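Local atomic coordinates of fiber (Human adenovirus 35, PDB entry 2QLK), a protein that forms the trimeric head of the adenovirus fibre, the capsid spike that attaches the virus to its host-cell receptor CD46. Residues P30-C34 against G45-L49; G56-V62 against F203-T209; F75-T79 against L185-P191; L160-L166 against I179-L185. All blocks are in the same frame, centred on the assembly; numbering follows the deposited sequence.

Contact 1: residues P30-C34 against G45-L49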
loop_
_atom_site.group_PDB
_atom_site.type_symbol
_atom_site.label_atom_id
_atom_site.label_comp_id
_atom_site.label_asym_id
_atom_site.label_seq_id
_atom_site.Cartn_x
_atom_site.Cartn_y
_atom_site.Cartn_z
ATOM N N PRO A 30 -9.375 12.108 17.248
ATOM C CA PRO A 30 -10.228 11.602 18.325
ATOM C C PRO A 30 -9.577 11.711 19.691
ATOM O O PRO A 30 -8.366 11.897 19.802
ATOM C CB PRO A 30 -10.422 10.150 17.937
ATOM C CG PRO A 30 -9.045 9.799 17.495
ATOM C CD PRO A 30 -8.670 10.984 16.604
ATOM N N PRO A 31 -10.384 11.603 20.758
ATOM C CA PRO A 31 -9.836 11.680 22.111
ATOM C C PRO A 31 -9.240 10.303 22.407
ATOM O O PRO A 31 -9.345 9.395 21.570
ATOM C CB PRO A 31 -11.076 11.949 22.955
ATOM C CG PRO A 31 -12.121 11.132 22.244
ATOM C CD PRO A 31 -11.854 11.482 20.789
ATOM N N PRO A 32 -8.576 10.135 23.565
ATOM C CA PRO A 32 -8.029 8.799 23.851
ATOM C C PRO A 32 -9.231 7.874 23.653
ATOM O O PRO A 32 -10.289 8.094 24.273
ATOM C CB PRO A 32 -7.608 8.902 25.312
ATOM C CG PRO A 32 -7.173 10.364 25.432
ATOM C CD PRO A 32 -8.207 11.114 24.604
ATOM N N ASN A 33 -9.081 6.862 22.791
ATOM C CA ASN A 33 -10.187 5.979 22.469
ATOM C C ASN A 33 -9.925 4.474 22.550
ATOM O O ASN A 33 -10.824 3.682 22.272
ATOM C CB ASN A 33 -10.710 6.339 21.071
ATOM C CG ASN A 33 -9.632 6.200 20.006
ATOM O OD1 ASN A 33 -8.551 5.683 20.282
ATOM N ND2 ASN A 33 -9.928 6.640 18.793
ATOM N N CYS A 34 -8.710 4.064 22.913
ATOM C CA CYS A 34 -8.440 2.631 23.031
ATOM C C CYS A 34 -7.586 2.312 24.246
ATOM O O CYS A 34 -7.037 3.201 24.871
ATOM C CB CYS A 34 -7.787 2.092 21.753
ATOM S SG CYS A 34 -6.257 2.878 21.323
ATOM N N GLY A 45 -4.508 5.387 24.567
ATOM C CA GLY A 45 -4.015 5.554 23.226
ATOM C C GLY A 45 -5.023 6.201 22.304
ATOM O O GLY A 45 -6.233 6.191 22.577
ATOM N N LYS A 46 -4.515 6.781 21.217
ATOM C CA LYS A 46 -5.367 7.416 20.214
ATOM C C LYS A 46 -5.200 6.715 18.881
ATOM O O LYS A 46 -4.188 6.855 18.210
ATOM C CB LYS A 46 -5.014 8.891 20.059
ATOM C CG LYS A 46 -5.269 9.702 21.309
ATOM C CD LYS A 46 -4.677 11.106 21.191
ATOM C CE LYS A 46 -5.140 12.006 22.351
ATOM N NZ LYS A 46 -4.423 13.331 22.389
ATOM N N LEU A 47 -6.201 5.946 18.515
ATOM C CA LEU A 47 -6.179 5.219 17.272
ATOM C C LEU A 47 -6.974 5.937 16.192
ATOM O O LEU A 47 -8.147 6.277 16.377
ATOM C CB LEU A 47 -6.752 3.828 17.504
ATOM C CG LEU A 47 -6.961 3.011 16.220
ATOM C CD1 LEU A 47 -5.610 2.353 15.796
ATOM C CD2 LEU A 47 -8.052 1.935 16.466
ATOM N N THR A 48 -6.317 6.192 15.071
ATOM C CA THR A 48 -6.958 6.820 13.915
ATOM C C THR A 48 -7.100 5.692 12.895
ATOM O O THR A 48 -6.106 5.158 12.370
ATOM C CB THR A 48 -6.087 7.928 13.295
ATOM O OG1 THR A 48 -5.898 8.978 14.252
ATOM C CG2 THR A 48 -6.738 8.486 12.012
ATOM N N LEU A 49 -8.340 5.324 12.632
ATOM C CA LEU A 49 -8.642 4.280 11.694
ATOM C C LEU A 49 -9.651 4.847 10.723
ATOM O O LEU A 49 -10.666 5.394 11.148
ATOM C CB LEU A 49 -9.275 3.100 12.410
ATOM C CG LEU A 49 -9.843 1.998 11.520
ATOM C CD1 LEU A 49 -8.723 1.277 10.742
ATOM C CD2 LEU A 49 -10.572 1.023 12.421
#
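N33 faces L47 with its whole side-chain amide and bonds to both polar backbone atoms of that residue. OD1 takes the L47 N-H on a lone pair at 3.0 Å in an essentially straight bond (179°), while ND2, also in line, gives a hydrogen to L47 O. The partner oxygen lies almost in the amide plane, so the paired bonds fix the rotation of the amide, which meets the strand edge with its O and N. The torsion that makes this possible places CG between the backbone N and the carbonyl carbon (chi1 59°), folding the amide back beside its own main chain.

Two residues earlier on the strand, G45 O accepts from two consecutive amides, N33 N at 2.9 Å and C34 N at 3.3 Å. N33 and C34 thus share G45 as partner, a classic beta bulge, and C34 O takes a weak return bond from G45 N. C34 SG rests 4.0 Å from L47 CB on the buried side, where L64 and L84 continue the packing. P30, also buried, sets CG 3.8 Å from L47 O.

The solvent side is looser: the extended K46 chain runs alongside the P32 ring, both partly exposed, with CE 3.9 Å from P32 CD. An asparagine side chain therefore does the work of a neighbouring strand's backbone here, satisfying the N-H and C=O of buried L47 where P30, P31 and P32, which have no N-H, could not donate such a bond.

Contact 2: residues G56-V62 against F203-T209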
loop_
_atom_site.group_PDB
_atom_site.type_symbol
_atom_site.label_atom_id
_atom_site.label_comp_id
_atom_site.label_asym_id
_atom_site.label_seq_id
_atom_site.Cartn_x
_atom_site.Cartn_y
_atom_site.Cartn_z
ATOM N N GLY A 56 -15.693 -3.992 -4.086
ATOM C CA GLY A 56 -15.532 -5.199 -3.299
ATOM C C GLY A 56 -14.427 -5.102 -2.275
ATOM O O GLY A 56 -14.174 -6.064 -1.544
ATOM N N LEU A 57 -13.784 -3.937 -2.213
ATOM C CA LEU A 57 -12.671 -3.705 -1.294
ATOM C C LEU A 57 -12.851 -2.572 -0.316
ATOM O O LEU A 57 -13.416 -1.554 -0.651
ATOM C CB LEU A 57 -11.425 -3.366 -2.086
ATOM C CG LEU A 57 -10.259 -4.339 -2.221
ATOM C CD1 LEU A 57 -10.735 -5.774 -2.280
ATOM C CD2 LEU A 57 -9.470 -3.921 -3.456
ATOM N N VAL A 58 -12.358 -2.755 0.897
ATOM C CA VAL A 58 -12.371 -1.672 1.860
ATOM C C VAL A 58 -10.927 -1.133 1.814
ATOM O O VAL A 58 -9.969 -1.914 1.856
ATOM C CB VAL A 58 -12.675 -2.162 3.287
ATOM C CG1 VAL A 58 -12.483 -1.030 4.266
ATOM C CG2 VAL A 58 -14.101 -2.675 3.374
ATOM N N ASN A 59 -10.775 0.179 1.674
ATOM C CA ASN A 59 -9.462 0.814 1.662
ATOM C C ASN A 59 -9.245 1.359 3.062
ATOM O O ASN A 59 -10.012 2.196 3.534
ATOM C CB ASN A 59 -9.399 1.952 0.644
ATOM C CG ASN A 59 -9.003 1.476 -0.742
ATOM O OD1 ASN A 59 -8.999 0.273 -1.028
ATOM N ND2 ASN A 59 -8.675 2.419 -1.617
ATOM N N GLY A 60 -8.207 0.886 3.735
ATOM C CA GLY A 60 -7.969 1.339 5.090
ATOM C C GLY A 60 -6.702 2.107 5.385
ATOM O O GLY A 60 -5.706 2.033 4.656
ATOM N N TYR A 61 -6.754 2.834 6.495
ATOM C CA TYR A 61 -5.646 3.642 6.966
ATOM C C TYR A 61 -5.628 3.545 8.484
ATOM O O TYR A 61 -6.644 3.772 9.168
ATOM C CB TYR A 61 -5.859 5.071 6.474
ATOM C CG TYR A 61 -4.935 6.134 6.977
ATOM C CD1 TYR A 61 -4.908 6.468 8.336
ATOM C CD2 TYR A 61 -4.164 6.875 6.101
ATOM C CE1 TYR A 61 -4.139 7.530 8.806
ATOM C CE2 TYR A 61 -3.372 7.944 6.559
ATOM C CZ TYR A 61 -3.373 8.262 7.908
ATOM O OH TYR A 61 -2.649 9.324 8.373
ATOM N N VAL A 62 -4.470 3.218 9.039
ATOM C CA VAL A 62 -4.400 3.092 10.467
ATOM C C VAL A 62 -3.109 3.628 11.084
ATOM O O VAL A 62 -2.008 3.321 10.635
ATOM C CB VAL A 62 -4.653 1.597 10.890
ATOM C CG1 VAL A 62 -3.518 0.679 10.400
ATOM C CG2 VAL A 62 -4.820 1.496 12.427
ATOM N N PHE A 203 -0.247 2.928 8.198
ATOM C CA PHE A 203 -0.181 1.683 7.436
ATOM C C PHE A 203 -1.448 1.604 6.575
ATOM O O PHE A 203 -2.576 1.740 7.090
ATOM C CB PHE A 203 -0.124 0.467 8.360
ATOM C CG PHE A 203 -0.046 -0.847 7.624
ATOM C CD1 PHE A 203 1.069 -1.167 6.842
ATOM C CD2 PHE A 203 -1.126 -1.741 7.642
ATOM C CE1 PHE A 203 1.099 -2.362 6.067
ATOM C CE2 PHE A 203 -1.099 -2.933 6.875
ATOM C CZ PHE A 203 0.005 -3.234 6.092
ATOM N N PHE A 204 -1.251 1.360 5.277
ATOM C CA PHE A 204 -2.346 1.273 4.337
ATOM C C PHE A 204 -2.649 -0.166 3.988
ATOM O O PHE A 204 -1.742 -0.979 3.785
ATOM C CB PHE A 204 -2.005 2.025 3.066
ATOM C CG PHE A 204 -1.297 3.300 3.302
ATOM C CD1 PHE A 204 -1.848 4.268 4.099
ATOM C CD2 PHE A 204 -0.064 3.536 2.712
ATOM C CE1 PHE A 204 -1.199 5.454 4.309
ATOM C CE2 PHE A 204 0.588 4.721 2.920
ATOM C CZ PHE A 204 0.017 5.690 3.721
ATOM N N PHE A 205 -3.928 -0.491 3.879
ATOM C CA PHE A 205 -4.285 -1.873 3.553
ATOM C C PHE A 205 -5.645 -1.919 2.890
ATOM O O PHE A 205 -6.344 -0.904 2.812
ATOM C CB PHE A 205 -4.347 -2.712 4.835
ATOM C CG PHE A 205 -5.323 -2.172 5.867
ATOM C CD1 PHE A 205 -4.976 -1.094 6.673
ATOM C CD2 PHE A 205 -6.585 -2.742 6.021
ATOM C CE1 PHE A 205 -5.846 -0.583 7.618
ATOM C CE2 PHE A 205 -7.473 -2.245 6.964
ATOM C CZ PHE A 205 -7.102 -1.155 7.773
ATOM N N SER A 206 -5.998 -3.093 2.387
ATOM C CA SER A 206 -7.310 -3.292 1.811
ATOM C C SER A 206 -7.741 -4.718 2.167
ATOM O O SER A 206 -6.893 -5.591 2.447
ATOM C CB SER A 206 -7.293 -3.156 0.291
ATOM O OG SER A 206 -6.742 -1.916 -0.118
ATOM N N TYR A 207 -9.055 -4.936 2.199
ATOM C CA TYR A 207 -9.605 -6.266 2.416
ATOM C C TYR A 207 -10.950 -6.367 1.687
ATOM O O TYR A 207 -11.584 -5.369 1.380
ATOM C CB TYR A 207 -9.726 -6.635 3.915
ATOM C CG TYR A 207 -10.575 -5.733 4.786
ATOM C CD1 TYR A 207 -11.972 -5.769 4.731
ATOM C CD2 TYR A 207 -9.973 -4.857 5.686
ATOM C CE1 TYR A 207 -12.753 -4.944 5.573
ATOM C CE2 TYR A 207 -10.738 -4.023 6.527
ATOM C CZ TYR A 207 -12.121 -4.073 6.469
ATOM O OH TYR A 207 -12.852 -3.270 7.325
ATOM N N ILE A 208 -11.329 -7.586 1.363
ATOM C CA ILE A 208 -12.553 -7.884 0.647
ATOM C C ILE A 208 -13.733 -7.721 1.604
ATOM O O ILE A 208 -13.756 -8.289 2.700
ATOM C CB ILE A 208 -12.485 -9.311 0.117
ATOM C CG1 ILE A 208 -11.260 -9.429 -0.794
ATOM C CG2 ILE A 208 -13.801 -9.674 -0.628
ATOM C CD1 ILE A 208 -10.960 -10.849 -1.238
ATOM N N THR A 209 -14.694 -6.918 1.182
ATOM C CA THR A 209 -15.846 -6.639 2.012
ATOM C C THR A 209 -16.982 -7.622 1.839
ATOM O O THR A 209 -17.080 -8.299 0.817
ATOM C CB THR A 209 -16.386 -5.229 1.744
ATOM O OG1 THR A 209 -17.453 -4.961 2.659
ATOM C CG2 THR A 209 -16.910 -5.108 0.319
#
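Strands 57-62 and 203-208 run antiparallel, their axes 4.5 Å apart at the closest point and 160° between their directions, with V58, G60 and V62 forming the hydrogen-bonded pairs with Y207, F205 and F203. The shortest rung is G60 N to F205 O at 2.7 Å, and T209 N to G56 O extends the ladder beyond the strand ends.

Two aromatic rings reach back across their partners on the face that carries V58 and V62. F205 has its ring folded back above its own main chain (chi1 57°), which swings it over G60; G60 CA lies 3.9 Å from the F205 ring centroid, close to the normal, where the glycine has no side chain to obstruct it. Y207 takes the same turn and lays one face against V58 CB, while V58 CG2 comes within 3.4 Å of Y207 CE1. The phenol OH is bonded to F123 O. V62 CG1 bridges F203 CB and F205 CE1.

This pairing belongs to the beta-sandwich of the fibre knob: the face with F203, F205 and Y207 looks onto strands 157-166 and 177-186, and the other face meets neighbouring subunits. On that second face the Y61 ring lies beside F204, Y61 CD2 3.7 Å from F204 CE1 and the ring planes 45° apart. Y61 OH bonds to Y130 OH of the second subunit, and F204 packs on F205 of that same subunit.

Contact 3: residues F75-T79 against L185-P191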
loop_
_atom_site.group_PDB
_atom_site.type_symbol
_atom_site.label_atom_id
_atom_site.label_comp_id
_atom_site.label_asym_id
_atom_site.label_seq_id
_atom_site.Cartn_x
_atom_site.Cartn_y
_atom_site.Cartn_z
ATOM N N PHE A 75 8.656 2.266 24.157
ATOM C CA PHE A 75 9.777 2.289 23.233
ATOM C C PHE A 75 11.137 2.601 23.872
ATOM O O PHE A 75 12.055 3.042 23.183
ATOM C CB PHE A 75 9.464 3.219 22.039
ATOM C CG PHE A 75 8.419 2.649 21.073
ATOM C CD1 PHE A 75 7.921 1.353 21.241
ATOM C CD2 PHE A 75 7.950 3.404 19.988
ATOM C CE1 PHE A 75 6.964 0.811 20.334
ATOM C CE2 PHE A 75 6.993 2.874 19.076
ATOM C CZ PHE A 75 6.505 1.583 19.252
ATOM N N THR A 76 11.255 2.389 25.192
ATOM C CA THR A 76 12.547 2.551 25.874
ATOM C C THR A 76 13.185 1.141 25.918
ATOM O O THR A 76 14.337 0.960 26.330
ATOM C CB THR A 76 12.406 3.065 27.331
ATOM O OG1 THR A 76 11.530 2.200 28.063
ATOM C CG2 THR A 76 11.869 4.493 27.358
ATOM N N GLN A 77 12.426 0.146 25.483
ATOM C CA GLN A 77 12.908 -1.236 25.446
ATOM C C GLN A 77 13.107 -1.640 23.982
ATOM O O GLN A 77 12.430 -1.122 23.098
ATOM C CB GLN A 77 11.893 -2.162 26.111
ATOM C CG GLN A 77 10.500 -2.017 25.543
ATOM C CD GLN A 77 9.407 -2.274 26.565
ATOM O OE1 GLN A 77 9.498 -1.826 27.709
ATOM N NE2 GLN A 77 8.354 -2.981 26.150
ATOM N N LYS A 78 14.024 -2.564 23.732
ATOM C CA LYS A 78 14.305 -3.003 22.372
ATOM C C LYS A 78 13.171 -3.831 21.764
ATOM O O LYS A 78 13.110 -4.023 20.547
ATOM C CB LYS A 78 15.600 -3.815 22.350
ATOM C CG LYS A 78 15.627 -4.950 23.360
ATOM C CD LYS A 78 16.787 -5.909 23.108
ATOM C CE LYS A 78 16.574 -6.732 21.838
ATOM N NZ LYS A 78 17.688 -7.687 21.578
ATOM N N THR A 79 12.272 -4.317 22.610
ATOM C CA THR A 79 11.165 -5.129 22.144
ATOM C C THR A 79 9.836 -4.624 22.701
ATOM O O THR A 79 9.761 -4.140 23.823
ATOM C CB THR A 79 11.362 -6.592 22.567
ATOM O OG1 THR A 79 10.405 -7.415 21.893
ATOM C CG2 THR A 79 11.185 -6.739 24.078
ATOM N N LEU A 185 7.713 -4.251 17.818
ATOM C CA LEU A 185 9.021 -3.633 17.709
ATOM C C LEU A 185 10.053 -4.699 18.116
ATOM O O LEU A 185 9.969 -5.276 19.197
ATOM C CB LEU A 185 9.149 -2.442 18.658
ATOM C CG LEU A 185 10.639 -2.036 18.783
ATOM C CD1 LEU A 185 11.142 -1.350 17.481
ATOM C CD2 LEU A 185 10.826 -1.135 19.980
ATOM N N ASN A 186 11.029 -4.951 17.262
ATOM C CA ASN A 186 12.053 -5.927 17.594
ATOM C C ASN A 186 13.377 -5.370 17.109
ATOM O O ASN A 186 13.806 -5.677 16.008
ATOM C CB ASN A 186 11.736 -7.270 16.925
ATOM C CG ASN A 186 12.774 -8.329 17.223
ATOM O OD1 ASN A 186 13.883 -8.293 16.691
ATOM N ND2 ASN A 186 12.425 -9.276 18.083
ATOM N N ALA A 187 14.015 -4.554 17.945
ATOM C CA ALA A 187 15.276 -3.903 17.602
ATOM C C ALA A 187 16.479 -4.333 18.437
ATOM O O ALA A 187 16.327 -4.920 19.497
ATOM C CB ALA A 187 15.108 -2.386 17.708
ATOM N N SER A 188 17.674 -4.016 17.948
ATOM C CA SER A 188 18.920 -4.345 18.631
ATOM C C SER A 188 19.161 -3.341 19.744
ATOM O O SER A 188 19.846 -3.636 20.723
ATOM C CB SER A 188 20.082 -4.277 17.657
ATOM O OG SER A 188 19.779 -4.992 16.484
ATOM N N GLU A 189 18.610 -2.144 19.577
ATOM C CA GLU A 189 18.751 -1.088 20.567
ATOM C C GLU A 189 17.372 -0.507 20.848
ATOM O O GLU A 189 16.439 -0.696 20.064
ATOM C CB GLU A 189 19.688 0.008 20.050
ATOM C CG GLU A 189 19.906 1.169 21.025
ATOM C CD GLU A 189 20.665 0.769 22.290
ATOM O OE1 GLU A 189 21.836 0.342 22.173
ATOM O OE2 GLU A 189 20.094 0.886 23.400
ATOM N N SER A 190 17.236 0.186 21.972
ATOM C CA SER A 190 15.958 0.791 22.315
ATOM C C SER A 190 15.814 2.107 21.556
ATOM O O SER A 190 16.731 2.935 21.531
ATOM C CB SER A 190 15.863 1.033 23.826
ATOM O OG SER A 190 16.863 1.928 24.262
ATOM N N PRO A 191 14.658 2.317 20.907
ATOM C CA PRO A 191 14.527 3.582 20.177
ATOM C C PRO A 191 14.545 4.837 21.052
ATOM O O PRO A 191 14.989 5.889 20.603
ATOM C CB PRO A 191 13.221 3.404 19.385
ATOM C CG PRO A 191 12.495 2.327 20.085
ATOM C CD PRO A 191 13.565 1.390 20.578
HETATM O O HOH W 1 19.292 -7.483 18.589
#
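This is a contact between two loops and the strand ends they join, at one end of the sheet of strands 79-88 and 177-186, where residues 75-79 lead into the first strand and residues 185-191 leave the second. Its firm polar link is A187 N to K78 O, 2.8 Å long and nearly straight at 172°. Just beyond it T79 and N186 form a non-hydrogen-bonded antiparallel pair, with T79 CA 3.2 Å from L185 O in a CA-H...O contact and T79 OG1 making a weak hydrogen bond to the same oxygen.

The inner side is apolar. F75 CB meets P191 CG at 3.7 Å, and the same proline carbon also lies against F75 O. L185 has CG trans to N (chi1 166°), which puts CD2 against the loop, 4.0 Å from F75 CD1 and close to Q77 O. The F75 ring continues inward to an edge-to-face pair with Y149 and packs on L160.

Outward, the K78 chain wraps over A187 O: its CB is 3.1 Å from that oxygen, and a bend at chi3 (-70°) brings CE back to it. At the tip NZ is linked to S188 OG through a water, both bonds weak. The arrangement marks the place where strand 177-186 leaves its antiparallel pairing with strand 79-88 in the beta-sandwich of the knob, with F75, L185 and P191 on the buried side and K78 and S188 exposed.

Contact 4: residues L160-L166 against I179-L185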
loop_
_atom_site.group_PDB
_atom_site.type_symbol
_atom_site.label_atom_id
_atom_site.label_comp_id
_atom_site.label_asym_id
_atom_site.label_seq_id
_atom_site.Cartn_x
_atom_site.Cartn_y
_atom_site.Cartn_z
ATOM N N LEU A 160 8.435 -1.242 12.265
ATOM C CA LEU A 160 7.490 -1.931 13.140
ATOM C C LEU A 160 6.788 -2.937 12.263
ATOM O O LEU A 160 6.335 -2.608 11.158
ATOM C CB LEU A 160 6.455 -0.958 13.728
ATOM C CG LEU A 160 6.955 0.164 14.666
ATOM C CD1 LEU A 160 5.769 1.063 15.133
ATOM C CD2 LEU A 160 7.631 -0.479 15.882
ATOM N N ASN A 161 6.742 -4.181 12.722
ATOM C CA ASN A 161 6.058 -5.198 11.952
ATOM C C ASN A 161 4.621 -4.987 12.314
ATOM O O ASN A 161 4.308 -4.786 13.486
ATOM C CB ASN A 161 6.492 -6.586 12.392
ATOM C CG ASN A 161 7.983 -6.779 12.281
ATOM O OD1 ASN A 161 8.533 -6.834 11.180
ATOM N ND2 ASN A 161 8.656 -6.863 13.423
ATOM N N ILE A 162 3.738 -4.990 11.325
ATOM C CA ILE A 162 2.333 -4.839 11.630
ATOM C C ILE A 162 1.550 -5.965 10.998
ATOM O O ILE A 162 1.802 -6.351 9.865
ATOM C CB ILE A 162 1.733 -3.477 11.164
ATOM C CG1 ILE A 162 0.212 -3.522 11.380
ATOM C CG2 ILE A 162 2.054 -3.199 9.669
ATOM C CD1 ILE A 162 -0.409 -2.186 11.468
ATOM N N SER A 163 0.609 -6.500 11.760
ATOM C CA SER A 163 -0.238 -7.576 11.312
ATOM C C SER A 163 -1.687 -7.240 11.571
ATOM O O SER A 163 -2.048 -6.704 12.625
ATOM C CB SER A 163 0.085 -8.869 12.055
ATOM O OG SER A 163 1.286 -9.446 11.576
ATOM N N ILE A 164 -2.521 -7.530 10.590
ATOM C CA ILE A 164 -3.933 -7.301 10.760
ATOM C C ILE A 164 -4.587 -8.647 10.574
ATOM O O ILE A 164 -4.362 -9.325 9.579
ATOM C CB ILE A 164 -4.460 -6.319 9.731
ATOM C CG1 ILE A 164 -3.670 -5.010 9.843
ATOM C CG2 ILE A 164 -5.972 -6.144 9.931
ATOM C CD1 ILE A 164 -4.172 -3.898 8.926
ATOM N N MET A 165 -5.363 -9.067 11.564
ATOM C CA MET A 165 -6.031 -10.355 11.474
ATOM C C MET A 165 -7.510 -10.115 11.313
ATOM O O MET A 165 -8.132 -9.377 12.106
ATOM C CB MET A 165 -5.757 -11.180 12.729
ATOM C CG MET A 165 -6.267 -12.608 12.630
ATOM S SD MET A 165 -6.107 -13.517 14.179
ATOM C CE MET A 165 -7.861 -13.623 14.697
ATOM N N LEU A 166 -8.088 -10.717 10.275
ATOM C CA LEU A 166 -9.503 -10.520 10.001
ATOM C C LEU A 166 -10.359 -11.671 10.505
ATOM O O LEU A 166 -10.055 -12.835 10.246
ATOM C CB LEU A 166 -9.717 -10.312 8.490
ATOM C CG LEU A 166 -8.858 -9.184 7.888
ATOM C CD1 LEU A 166 -8.830 -9.343 6.385
ATOM C CD2 LEU A 166 -9.372 -7.792 8.316
ATOM N N ILE A 179 -11.513 -7.442 13.672
ATOM C CA ILE A 179 -10.353 -6.821 13.059
ATOM C C ILE A 179 -9.411 -6.593 14.233
ATOM O O ILE A 179 -9.756 -5.879 15.192
ATOM C CB ILE A 179 -10.686 -5.462 12.440
ATOM C CG1 ILE A 179 -11.730 -5.635 11.340
ATOM C CG2 ILE A 179 -9.398 -4.815 11.883
ATOM C CD1 ILE A 179 -12.031 -4.348 10.575
ATOM N N GLN A 180 -8.251 -7.237 14.169
ATOM C CA GLN A 180 -7.231 -7.127 15.197
ATOM C C GLN A 180 -5.956 -6.527 14.609
ATOM O O GLN A 180 -5.457 -7.014 13.594
ATOM C CB GLN A 180 -6.887 -8.494 15.776
ATOM C CG GLN A 180 -5.912 -8.402 16.938
ATOM C CD GLN A 180 -5.539 -9.767 17.516
ATOM O OE1 GLN A 180 -4.654 -10.458 17.006
ATOM N NE2 GLN A 180 -6.218 -10.152 18.583
ATOM N N PHE A 181 -5.425 -5.491 15.258
ATOM C CA PHE A 181 -4.204 -4.839 14.775
ATOM C C PHE A 181 -3.113 -5.178 15.751
ATOM O O PHE A 181 -3.336 -5.163 16.962
ATOM C CB PHE A 181 -4.359 -3.302 14.775
ATOM C CG PHE A 181 -5.376 -2.774 13.795
ATOM C CD1 PHE A 181 -5.051 -2.617 12.437
ATOM C CD2 PHE A 181 -6.662 -2.468 14.215
ATOM C CE1 PHE A 181 -6.015 -2.162 11.512
ATOM C CE2 PHE A 181 -7.633 -2.014 13.300
ATOM C CZ PHE A 181 -7.312 -1.863 11.947
ATOM N N GLU A 182 -1.928 -5.490 15.245
ATOM C CA GLU A 182 -0.826 -5.739 16.137
ATOM C C GLU A 182 0.477 -5.147 15.593
ATOM O O GLU A 182 0.832 -5.384 14.442
ATOM C CB GLU A 182 -0.679 -7.235 16.398
ATOM C CG GLU A 182 0.370 -7.533 17.443
ATOM C CD GLU A 182 0.281 -8.954 17.968
ATOM O OE1 GLU A 182 -0.676 -9.247 18.722
ATOM O OE2 GLU A 182 1.166 -9.773 17.617
ATOM N N TRP A 183 1.150 -4.334 16.407
ATOM C CA TRP A 183 2.434 -3.728 16.036
ATOM C C TRP A 183 3.505 -4.370 16.910
ATOM O O TRP A 183 3.319 -4.538 18.112
ATOM C CB TRP A 183 2.463 -2.233 16.318
ATOM C CG TRP A 183 1.564 -1.416 15.451
ATOM C CD1 TRP A 183 1.910 -0.738 14.328
ATOM C CD2 TRP A 183 0.173 -1.164 15.668
ATOM N NE1 TRP A 183 0.815 -0.055 13.820
ATOM C CE2 TRP A 183 -0.264 -0.298 14.627
ATOM C CE3 TRP A 183 -0.753 -1.581 16.646
ATOM C CZ2 TRP A 183 -1.587 0.161 14.536
ATOM C CZ3 TRP A 183 -2.065 -1.120 16.556
ATOM C CH2 TRP A 183 -2.470 -0.256 15.505
ATOM N N ASN A 184 4.639 -4.686 16.310
ATOM C CA ASN A 184 5.709 -5.321 17.030
ATOM C C ASN A 184 7.040 -4.631 16.749
ATOM O O ASN A 184 7.445 -4.443 15.595
ATOM C CB ASN A 184 5.800 -6.785 16.625
ATOM C CG ASN A 184 6.884 -7.527 17.380
ATOM O OD1 ASN A 184 6.713 -7.888 18.554
ATOM N ND2 ASN A 184 8.016 -7.746 16.721
ATOM N N LEU A 185 7.713 -4.251 17.818
ATOM C CA LEU A 185 9.021 -3.633 17.709
ATOM C C LEU A 185 10.053 -4.699 18.116
ATOM O O LEU A 185 9.969 -5.276 19.197
ATOM C CB LEU A 185 9.149 -2.442 18.658
ATOM C CG LEU A 185 10.639 -2.036 18.783
ATOM C CD1 LEU A 185 11.142 -1.350 17.481
ATOM C CD2 LEU A 185 10.826 -1.135 19.980
#
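I162 lies beside W183 in the non-hydrogen-bonded pair they form, both side chains pointing the same way from the sheet. From the backbone outward, I162 CB is 4.2 Å from W183 CD1, and CG1, anti to its backbone N (chi1 173°), passes 3.6 Å from E182 O. The terminal CD1 then settles over one face of the indole, off centre, with W183 NE1 3.4 Å away. The remaining branch, CG2, faces strand 203-208, where I162 packs on F203.

The next pair repeats the theme: I164 CD1 approaches F181 CE1 at 3.6 Å, obliquely to the ring, and I164 CG2 turns to I179 CG2. At the other end L160 CD2 touches L185 CB.

Six backbone hydrogen bonds hold the strands, two at each of the pairs N161-N184, S163-E182 and M165-Q180. The opposite face is mixed, with N161, S163, Q180, E182 and N184 beside the buried M165; there E182 OE1 is bonded to Q83 NE2 on strand 79-88. The hairpin is thus amphipathic, one face an apolar layer of branched aliphatics and aromatics buried in the sandwich core, the other partly open to solvent, while the main-chain polar groups of those three pairs satisfy each other.

Overall arrangement
All four contacts belong to the beta-sandwich of the knob. Contacts 1 and 2 both reach one sheet, through the adjacent strands 45-54 and 57-66, with centres about 19 Å apart; contacts 3 and 4 share strand 177-186 and L185 in the other, centres about 17 Å apart. The sheets meet where F203, F205 and Y207 of contact 2 pack on I162, I164, L166 and I179 of contact 4, and where L47 and L49 of contact 1 reach W183 and F181. Contact 1 closes first along the chain; contact 2 then spans contact 3, which encloses contact 4. Contact 3 is most remote, its centre about 29 Å from that of contact 2, whose outer face contributes to the trimer interface.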